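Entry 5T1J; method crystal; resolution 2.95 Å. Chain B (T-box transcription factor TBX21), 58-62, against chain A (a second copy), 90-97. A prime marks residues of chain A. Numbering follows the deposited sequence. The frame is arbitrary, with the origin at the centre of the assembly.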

# COMPACT_ATOMS: atom_id res chain seq x y z
N SER B 58 -18.82 -11.20 3.27
CA SER B 58 -17.87 -10.80 2.23
C SER B 58 -16.78 -10.05 2.98
O SER B 58 -16.94 -9.76 4.16
CB SER B 58 -18.53 -9.94 1.15
OG SER B 58 -19.77 -10.48 0.73
N HIS B 59 -15.66 -9.76 2.33
CA HIS B 59 -14.67 -8.87 2.97
C HIS B 59 -13.86 -7.98 2.01
O HIS B 59 -13.89 -8.16 0.80
CB HIS B 59 -13.72 -9.68 3.87
CG HIS B 59 -13.40 -11.06 3.37
ND1 HIS B 59 -13.00 -11.33 2.08
CD2 HIS B 59 -13.38 -12.24 4.02
CE1 HIS B 59 -12.78 -12.63 1.95
NE2 HIS B 59 -13.01 -13.20 3.12
N TYR B 60 -13.18 -7.00 2.60
CA TYR B 60 -12.70 -5.83 1.86
C TYR B 60 -11.33 -5.27 2.28
O TYR B 60 -10.85 -5.51 3.39
CB TYR B 60 -13.75 -4.70 1.96
CG TYR B 60 -15.20 -5.12 1.75
CD1 TYR B 60 -15.80 -4.98 0.51
CD2 TYR B 60 -15.96 -5.66 2.78
CE1 TYR B 60 -17.11 -5.35 0.29
CE2 TYR B 60 -17.29 -6.04 2.57
CZ TYR B 60 -17.85 -5.88 1.32
OH TYR B 60 -19.15 -6.25 1.09
N ARG B 61 -10.72 -4.52 1.36
CA ARG B 61 -9.45 -3.83 1.54
C ARG B 61 -9.59 -2.37 2.03
O ARG B 61 -10.31 -1.57 1.41
CB ARG B 61 -8.70 -3.79 0.22
CG ARG B 61 -7.40 -3.03 0.32
CD ARG B 61 -6.31 -3.86 0.98
NE ARG B 61 -5.80 -4.88 0.05
CZ ARG B 61 -4.87 -5.77 0.35
NH1 ARG B 61 -4.31 -5.80 1.55
NH2 ARG B 61 -4.49 -6.61 -0.58
N MET B 62 -8.92 -2.02 3.13
CA MET B 62 -8.91 -0.61 3.55
C MET B 62 -7.55 0.02 3.85
O MET B 62 -6.89 -0.23 4.88
CB MET B 62 -9.81 -0.46 4.76
CG MET B 62 -11.22 -0.10 4.38
SD MET B 62 -12.28 -0.40 5.80
CE MET B 62 -13.86 0.21 5.21
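Chain A 90-97: SMPGNRLY

Two chain segments can run side by side without pairing as a sheet, leaving side chains to bridge the gap, and this contact between two copies of TBX21 is a compact example. Around His59 to Met62, chain B is a weakly bonded strand that continues later in the chain. The segment from Met91′ to Leu96′ runs in nearly the same direction, 4° apart end to end, mostly as extended loop, with a cis peptide bond before Pro92′, and it leads into a strand that includes Tyr97′ and continues beyond it. The backbones stay well separated: the CA atoms of His59 and Met91′ are 7.5 Å apart, those of Arg61 and Asn94′ 9.3 Å. No clear hydrogen bond crosses between them.

Arg61, His59 and Met91′ cover the most surface. Met91′ lays its sulfur over one face of the imidazole, with SD 3.2 Å from the centroid of the His59 ring and 15° off the ring normal; its CE lies 3.1 Å from ND1 of His59. Pro92′ meets the same ring at its edge, CD to CE1 of His59 at 3.5 Å. Farther along, Arg61 starts sideways but its guanidinium reaches across. CD1 of Leu96′ covers one face, 3.1 Å from NH2 of Arg61, while CB of Asn94′ lies at the edge, 3.0 Å from that same NH2.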

# COMPACT_ATOMS: atom_id res chain seq x y z
N SER A 90 -8.57 -16.86 5.53
CA SER A 90 -8.58 -15.57 6.24
C SER A 90 -8.80 -14.44 5.22
O SER A 90 -8.89 -13.26 5.58
CB SER A 90 -7.31 -15.33 7.08
OG SER A 90 -6.13 -15.18 6.32
N MET A 91 -8.81 -14.81 3.94
CA MET A 91 -9.21 -13.94 2.83
C MET A 91 -9.59 -14.85 1.61
O MET A 91 -10.22 -15.88 1.85
CB MET A 91 -8.13 -12.92 2.57
CG MET A 91 -8.69 -11.61 2.08
SD MET A 91 -10.04 -11.06 3.11
CE MET A 91 -10.49 -9.58 2.22
N PRO A 92 -9.22 -14.55 0.32
CA PRO A 92 -8.38 -13.92 -0.75
C PRO A 92 -7.15 -13.10 -0.35
O PRO A 92 -7.05 -11.92 -0.70
CB PRO A 92 -9.37 -13.00 -1.48
CG PRO A 92 -10.71 -13.56 -1.22
CD PRO A 92 -10.64 -14.57 -0.10
N GLY A 93 -6.22 -13.75 0.36
CA GLY A 93 -5.08 -13.11 0.99
C GLY A 93 -4.22 -12.13 0.22
O GLY A 93 -3.99 -12.31 -0.98
N ASN A 94 -3.72 -11.12 0.94
CA ASN A 94 -2.79 -10.17 0.34
C ASN A 94 -2.24 -9.15 1.36
O ASN A 94 -2.75 -9.04 2.46
CB ASN A 94 -3.49 -9.40 -0.79
CG ASN A 94 -2.53 -8.70 -1.71
OD1 ASN A 94 -1.80 -7.80 -1.31
ND2 ASN A 94 -2.60 -9.04 -2.98
N ARG A 95 -1.23 -8.40 0.94
CA ARG A 95 -0.75 -7.18 1.60
C ARG A 95 0.05 -6.47 0.56
O ARG A 95 0.82 -7.12 -0.19
CB ARG A 95 0.14 -7.37 2.84
CG ARG A 95 -0.55 -7.92 4.03
CD ARG A 95 -0.37 -7.12 5.30
NE ARG A 95 -0.98 -7.86 6.41
CZ ARG A 95 -2.15 -8.52 6.39
NH1 ARG A 95 -2.97 -8.48 5.35
NH2 ARG A 95 -2.54 -9.20 7.47
N LEU A 96 -0.28 -5.19 0.37
CA LEU A 96 0.34 -4.47 -0.70
C LEU A 96 1.84 -4.28 -0.46
O LEU A 96 2.29 -4.27 0.69
CB LEU A 96 -0.38 -3.15 -0.93
CG LEU A 96 -1.63 -3.26 -1.82
CD1 LEU A 96 -2.60 -4.32 -1.40
CD2 LEU A 96 -2.34 -1.94 -1.87
N TYR A 97 2.59 -4.15 -1.55
CA TYR A 97 3.97 -3.72 -1.52
C TYR A 97 4.27 -2.75 -2.65
O TYR A 97 4.51 -3.21 -3.81
CB TYR A 97 4.93 -4.91 -1.64
CG TYR A 97 6.37 -4.56 -1.36
CD1 TYR A 97 6.92 -4.74 -0.09
CD2 TYR A 97 7.20 -4.07 -2.37
CE1 TYR A 97 8.24 -4.44 0.16
CE2 TYR A 97 8.52 -3.76 -2.13
CZ TYR A 97 9.04 -3.95 -0.86
OH TYR A 97 10.35 -3.65 -0.59